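Local atomic coordinates of UDP-N-acetylglucosamine 4,6-dehydratase (Vibrio fischeri, PDB entry 3PVZ), a protein that probably dehydrates UDP-N-acetylglucosamine as a lyase and binds NAD in a Rossmann-type domain. Residues Leu17-Gln20 and Asp21-Asn25; Gln30-Val33 and Ser34-Phe38; Thr52-Ile55 and Phe56-Pro60. One frame throughout, in Å; residues are numbered along the deposited sequence.

How the interactions relate
All three are local contacts at helix ends, lying on the same side of the chain's centre. Interactions 1 and 2 sit at the two ends of helix 19-34, with centres about 18 Å apart: the first starts the helix, the second stops it and leads into strand 37-41. Interaction 3 closes helix 46-56, which follows that strand. Interaction 3 is the most buried and rests on a salt-bridge network; the other two are partly buried and rely mainly on backbone carbonyls, joined by hydroxyls and a sodium ion in 30-38. Interactions 2 and 3 touch through Val-33 on Arg-58 and Pro-60, and Phe-38 on Ile-55, while Ile-22 of interaction 1 packs on Arg-58.

Interaction 1: Leu17-Gln20 and Asp21-Asn25; sequences LFHQ and DINAN
The first turn of helix 19-34 begins at Phe-18, which takes the N-cap position; its carbonyl oxygen accepts the amide N-H of Ile-22. The Ile-22 N to Phe-18 O bond is 2.8 Å long and almost straight (N-H...O 172°). Two more backbone bonds continue the i to i+4 pattern: Asn-23 N to His-19 O at 3.0 Å and Ala-24 N to Gln-20 O at 2.9 Å.

On the inner side, CB of Phe-18 lies 4.0 Å from CG1 of Ile-22. The Phe-18 ring itself turns away from Ile-22 and packs on Pro-259 and Leu-340, with CB of Leu-17 over the centre of one face. Ile-22 goes on to Glu-242 and Met-246 of helix 237-250. Both carboxylate oxygens of Asp-21 are taken by the backbone amides of Asp-338 and Asn-339. Asn-25, one turn after Asp-21, sends ND2 back to Asp-21 O at 2.9 Å, close to its own amide plane.

The outer side is polar. With CG of His-19 anti to its backbone N (chi1 -173°), the imidazole stands out from the helix beside Asn-23. ND2 of Asn-23 lies over one ring face, the amide offset toward the rim and its plane 74° from the ring's, but so close that the detail is doubtful. A mostly apolar buried side that includes Asp-21, and a polar side toward solvent, mark the N-terminal turn of an amphipathic helix lying against its domain.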
# COMPACT_ATOMS: atom_id res chain seq x y z
N LEU A 17 16.11 -15.31 17.73
CA LEU A 17 16.09 -16.67 17.20
C LEU A 17 17.39 -17.16 16.57
O LEU A 17 17.74 -18.32 16.72
CB LEU A 17 15.00 -16.83 16.15
CG LEU A 17 13.75 -17.59 16.56
CD1 LEU A 17 13.09 -16.82 17.63
CD2 LEU A 17 12.82 -17.78 15.36
N PHE A 18 18.06 -16.31 15.79
CA PHE A 18 19.14 -16.77 14.93
C PHE A 18 20.53 -16.25 15.34
O PHE A 18 21.48 -16.25 14.55
CB PHE A 18 18.88 -16.30 13.53
CG PHE A 18 17.52 -16.63 13.02
CD1 PHE A 18 17.04 -17.91 13.07
CD2 PHE A 18 16.74 -15.66 12.44
CE1 PHE A 18 15.79 -18.21 12.58
CE2 PHE A 18 15.50 -15.95 11.93
CZ PHE A 18 15.01 -17.22 12.02
N HIS A 19 20.64 -15.81 16.58
CA HIS A 19 21.88 -15.28 17.08
C HIS A 19 23.10 -16.18 16.76
O HIS A 19 24.17 -15.69 16.36
CB HIS A 19 21.75 -15.02 18.60
CG HIS A 19 22.93 -14.32 19.18
ND1 HIS A 19 23.93 -14.99 19.85
CD2 HIS A 19 23.31 -13.02 19.13
CE1 HIS A 19 24.86 -14.13 20.22
NE2 HIS A 19 24.51 -12.93 19.80
N GLN A 20 22.93 -17.48 16.87
CA GLN A 20 24.04 -18.40 16.57
C GLN A 20 24.39 -18.50 15.07
O GLN A 20 25.57 -18.43 14.68
CB GLN A 20 23.73 -19.80 17.13
CG GLN A 20 23.60 -19.86 18.68
CD GLN A 20 22.28 -19.23 19.24
OE1 GLN A 20 21.32 -18.92 18.49
NE2 GLN A 20 22.25 -19.02 20.57
N ASP A 21 23.38 -18.66 14.21
CA ASP A 21 23.61 -18.74 12.77
C ASP A 21 24.07 -17.45 12.17
O ASP A 21 24.95 -17.44 11.34
CB ASP A 21 22.34 -19.21 12.08
CG ASP A 21 21.97 -20.66 12.47
OD1 ASP A 21 22.86 -21.51 12.72
OD2 ASP A 21 20.79 -20.97 12.51
N ILE A 22 23.51 -16.33 12.62
CA ILE A 22 23.95 -15.04 12.16
C ILE A 22 25.41 -14.77 12.57
O ILE A 22 26.24 -14.39 11.72
CB ILE A 22 23.03 -13.89 12.67
CG1 ILE A 22 21.69 -13.95 11.96
CG2 ILE A 22 23.72 -12.49 12.45
CD1 ILE A 22 21.76 -13.63 10.41
N ASN A 23 25.72 -14.95 13.86
CA ASN A 23 27.07 -14.73 14.35
C ASN A 23 28.07 -15.61 13.68
O ASN A 23 29.12 -15.15 13.28
CB ASN A 23 27.18 -14.92 15.84
CG ASN A 23 26.81 -13.68 16.60
OD1 ASN A 23 26.74 -12.61 16.02
ND2 ASN A 23 26.58 -13.81 17.90
N ALA A 24 27.73 -16.87 13.50
CA ALA A 24 28.61 -17.83 12.82
C ALA A 24 28.89 -17.46 11.34
O ALA A 24 29.92 -17.85 10.81
CB ALA A 24 28.01 -19.24 12.91
N ASN A 25 28.00 -16.73 10.69
CA ASN A 25 28.11 -16.44 9.25
C ASN A 25 28.32 -14.97 8.94
O ASN A 25 28.30 -14.57 7.78
CB ASN A 25 26.86 -16.97 8.55
CG ASN A 25 26.86 -18.48 8.48
OD1 ASN A 25 27.63 -19.06 7.71
ND2 ASN A 25 26.06 -19.13 9.32

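Interaction 2: Gln30-Val33 and Ser34-Phe38; sequences QSVV and SQSRF. With NA (sodium ion), chain I.
The Phe-38 ring meets Val-33 through its edge: the carbonyl oxygen of Val-33 lies near the ring plane, 3.9 Å from CE2 of Phe-38, and CG2 of Val-33 is 4.0 Å from CZ of Phe-38, the two side chains crossing at about a right angle. Beyond the segments, the ring of Tyr-115 meets that of Phe-38 with the planes about 15° apart. The other flat group, the Gln-35 amide, sends NE2 back to Ser-31, where its bonds to the backbone O and to OG are both weak.

This is the C-terminal end of helix 19-34 and its turn into strand 37-41, which pairs with strands 62-66 and 115-118 in the parallel part of the Rossmann-type sheet. Ser-34 N still bonds to Gln-30 O, but the next amides shift to i to i+3 partners: Gln-35 N bonds to Val-32 O, and Ser-36 N lies 3.2 Å from Val-33 O. Serine hydroxyls donate to carbonyls of the last turn. Because OG of Ser-34 sits between its backbone N and carbonyl carbon (chi1 82°), it falls back on Ser-31 O at 3.0 Å. OG of Ser-36 donates to Val-32 O at only 2.6 Å, reaching it from the opposite face to Gln-35 N, so that this oxygen is gripped twice.

The backbone O of Gln-35 binds a sodium ion at 2.5 Å, and two waters bind the ion as well; the water 2.2 Å from the sodium donates to Gln-35 OE1 at 2.8 Å.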
# COMPACT_ATOMS: atom_id res chain seq x y z
N GLN A 30 29.14 -10.31 5.40
CA GLN A 30 29.69 -8.99 5.18
C GLN A 30 30.55 -8.95 3.94
O GLN A 30 30.54 -8.00 3.22
CB GLN A 30 30.45 -8.53 6.41
CG GLN A 30 29.56 -7.89 7.43
CD GLN A 30 30.31 -7.49 8.69
OE1 GLN A 30 31.47 -7.14 8.61
NE2 GLN A 30 29.65 -7.54 9.84
N SER A 31 31.31 -10.01 3.71
CA SER A 31 32.08 -10.17 2.49
C SER A 31 31.16 -10.18 1.27
O SER A 31 31.44 -9.43 0.34
CB SER A 31 32.94 -11.43 2.55
OG SER A 31 33.46 -11.73 1.29
N VAL A 32 30.08 -10.97 1.28
CA VAL A 32 29.19 -11.06 0.13
C VAL A 32 28.44 -9.75 -0.15
O VAL A 32 28.51 -9.24 -1.26
CB VAL A 32 28.20 -12.23 0.25
CG1 VAL A 32 27.09 -12.14 -0.83
CG2 VAL A 32 28.96 -13.62 0.11
N VAL A 33 27.84 -9.16 0.87
CA VAL A 33 27.04 -7.97 0.71
C VAL A 33 27.90 -6.80 0.19
O VAL A 33 27.48 -6.02 -0.68
CB VAL A 33 26.38 -7.55 2.04
CG1 VAL A 33 25.74 -6.20 1.91
CG2 VAL A 33 25.36 -8.61 2.46
N SER A 34 29.11 -6.69 0.73
CA SER A 34 30.01 -5.61 0.32
C SER A 34 30.44 -5.69 -1.18
O SER A 34 30.90 -4.70 -1.75
CB SER A 34 31.25 -5.61 1.23
OG SER A 34 32.19 -6.60 0.75
N GLN A 35 30.36 -6.86 -1.80
CA GLN A 35 30.67 -6.98 -3.23
C GLN A 35 29.48 -7.32 -4.10
O GLN A 35 29.65 -7.84 -5.27
CB GLN A 35 31.79 -8.04 -3.52
CG GLN A 35 31.97 -9.11 -2.56
CD GLN A 35 33.12 -10.09 -2.95
OE1 GLN A 35 33.41 -10.30 -4.13
NE2 GLN A 35 33.76 -10.65 -1.94
N SER A 36 28.27 -7.11 -3.60
CA SER A 36 27.11 -7.49 -4.40
C SER A 36 26.10 -6.38 -4.50
O SER A 36 26.09 -5.38 -3.70
CB SER A 36 26.46 -8.78 -3.86
OG SER A 36 27.46 -9.75 -3.63
N ARG A 37 25.33 -6.51 -5.57
CA ARG A 37 24.25 -5.63 -5.91
C ARG A 37 22.90 -6.25 -5.60
O ARG A 37 22.62 -7.38 -6.00
CB ARG A 37 24.35 -5.39 -7.40
CG ARG A 37 25.70 -4.75 -7.84
CD ARG A 37 25.89 -4.79 -9.32
NE ARG A 37 26.02 -6.17 -9.78
CZ ARG A 37 26.13 -6.54 -11.04
NH1 ARG A 37 26.31 -7.82 -11.33
NH2 ARG A 37 26.09 -5.66 -12.02
N PHE A 38 22.02 -5.48 -4.97
CA PHE A 38 20.73 -5.97 -4.53
C PHE A 38 19.58 -5.12 -5.03
O PHE A 38 19.60 -3.88 -4.93
CB PHE A 38 20.61 -6.06 -2.99
CG PHE A 38 21.66 -6.88 -2.33
CD1 PHE A 38 21.36 -8.15 -1.87
CD2 PHE A 38 22.93 -6.41 -2.18
CE1 PHE A 38 22.31 -8.92 -1.26
CE2 PHE A 38 23.91 -7.20 -1.60
CZ PHE A 38 23.60 -8.44 -1.12
NA NA I . 30.63 -8.62 -7.43
O HOH W 1 31.96 -10.15 -6.52
O HOH W 2 28.75 -7.78 -8.41

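Interaction 3: Thr52-Ile55 and Phe56-Pro60; sequences TKEI and FKRNP
Charge pairing leads here, with Glu-54 gripped by two basic side chains that lie alongside it. OE2 of Glu-54 takes NZ of Lys-57 at 2.8 Å, and OE1 of Glu-54 takes NH1 of Arg-58 at 2.9 Å; both nitrogens come from above the carboxylate plane. The Arg-58 bond is nearly straight (177°) and lies in the guanidinium plane, which stands 57° from the carboxylate. Glu-54 bends at chi2 (-61°), turning its carboxylate forward, toward the two side chains that follow it in the chain. NH1 of Arg-58 also donates to the backbone O of Glu-54 at 3.0 Å, and NE of Arg-58 has a second salt bridge, to Glu-26 of helix 19-34.

Backbone bonds finish helix 46-56, the helix that follows the first strand of the Rossmann-type fold and its glycine-rich turn. Phe-56 N bonds to Thr-52 O and Lys-57 N to Lys-53 O in the helical pattern, after which Arg-58 N turns to Ile-55 O at 2.9 Å. A type I beta turn from Phe-56 to Asn-59 then leads the chain toward strand 62-66.

Apolar contact joins Ile-55 to Pro-60. CG2 of Ile-55 is 3.8 Å from CB of Pro-60, the two side chains crossing at about a right angle. Separately, CD of Pro-60 makes a van der Waals contact with Ile-55 O at 3.5 Å. Facing another way, the Phe-56 ring meets Phe-91 edge-to-face and packs on Ile-80 of helix 70-83.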
# COMPACT_ATOMS: atom_id res chain seq x y z
N THR A 52 15.83 -5.14 3.93
CA THR A 52 16.56 -4.00 3.34
C THR A 52 17.55 -3.43 4.36
O THR A 52 18.71 -3.15 4.06
CB THR A 52 15.59 -2.87 2.87
OG1 THR A 52 14.71 -3.35 1.84
CG2 THR A 52 16.38 -1.66 2.30
N LYS A 53 17.10 -3.34 5.60
CA LYS A 53 17.97 -2.92 6.70
C LYS A 53 19.06 -3.98 6.93
O LYS A 53 20.22 -3.62 7.00
CB LYS A 53 17.17 -2.71 7.94
CG LYS A 53 16.21 -1.55 7.76
CD LYS A 53 15.76 -0.97 9.04
CE LYS A 53 14.79 -1.87 9.73
NZ LYS A 53 14.30 -1.20 10.99
N GLU A 54 18.72 -5.26 6.96
CA GLU A 54 19.77 -6.25 7.09
C GLU A 54 20.84 -6.12 6.03
O GLU A 54 21.99 -6.37 6.31
CB GLU A 54 19.23 -7.69 7.11
CG GLU A 54 18.43 -8.01 8.32
CD GLU A 54 19.24 -7.88 9.59
OE1 GLU A 54 20.24 -8.60 9.71
OE2 GLU A 54 18.85 -7.11 10.49
N ILE A 55 20.49 -5.73 4.84
CA ILE A 55 21.45 -5.56 3.77
C ILE A 55 22.23 -4.25 4.00
O ILE A 55 23.46 -4.22 4.02
CB ILE A 55 20.75 -5.57 2.35
CG1 ILE A 55 20.04 -6.89 2.13
CG2 ILE A 55 21.77 -5.21 1.23
CD1 ILE A 55 19.26 -7.03 0.73
N PHE A 56 21.48 -3.17 4.21
CA PHE A 56 22.09 -1.86 4.33
C PHE A 56 23.20 -1.79 5.40
O PHE A 56 24.23 -1.17 5.18
CB PHE A 56 21.00 -0.83 4.63
CG PHE A 56 21.49 0.58 4.51
CD1 PHE A 56 22.14 1.18 5.55
CD2 PHE A 56 21.33 1.29 3.34
CE1 PHE A 56 22.62 2.46 5.43
CE2 PHE A 56 21.79 2.61 3.22
CZ PHE A 56 22.44 3.18 4.30
N LYS A 57 22.97 -2.39 6.56
CA LYS A 57 23.91 -2.29 7.68
C LYS A 57 25.20 -3.07 7.41
O LYS A 57 26.18 -2.90 8.13
CB LYS A 57 23.23 -2.81 8.97
CG LYS A 57 22.91 -4.29 9.02
CD LYS A 57 22.51 -4.80 10.44
CE LYS A 57 21.02 -4.68 10.72
NZ LYS A 57 20.57 -5.46 11.98
N ARG A 58 25.18 -3.94 6.39
CA ARG A 58 26.37 -4.69 5.99
C ARG A 58 27.06 -4.09 4.74
O ARG A 58 27.85 -4.77 4.04
CB ARG A 58 25.98 -6.13 5.73
CG ARG A 58 25.63 -6.85 7.07
CD ARG A 58 25.25 -8.25 6.87
NE ARG A 58 25.03 -8.92 8.14
CZ ARG A 58 23.85 -8.98 8.80
NH1 ARG A 58 22.74 -8.41 8.32
NH2 ARG A 58 23.78 -9.61 9.96
N ASN A 59 26.71 -2.83 4.47
CA ASN A 59 27.42 -1.94 3.56
C ASN A 59 27.53 -2.45 2.12
O ASN A 59 28.61 -2.71 1.65
CB ASN A 59 28.80 -1.66 4.13
CG ASN A 59 29.58 -0.68 3.31
OD1 ASN A 59 29.02 0.30 2.79
ND2 ASN A 59 30.87 -0.98 3.08
N PRO A 60 26.39 -2.60 1.44
CA PRO A 60 26.29 -3.21 0.13
C PRO A 60 26.80 -2.31 -1.02
O PRO A 60 26.72 -1.08 -0.91
CB PRO A 60 24.81 -3.34 -0.07
CG PRO A 60 24.22 -2.18 0.67
CD PRO A 60 25.10 -2.05 1.89
O HOH W 3 21.43 -9.04 11.79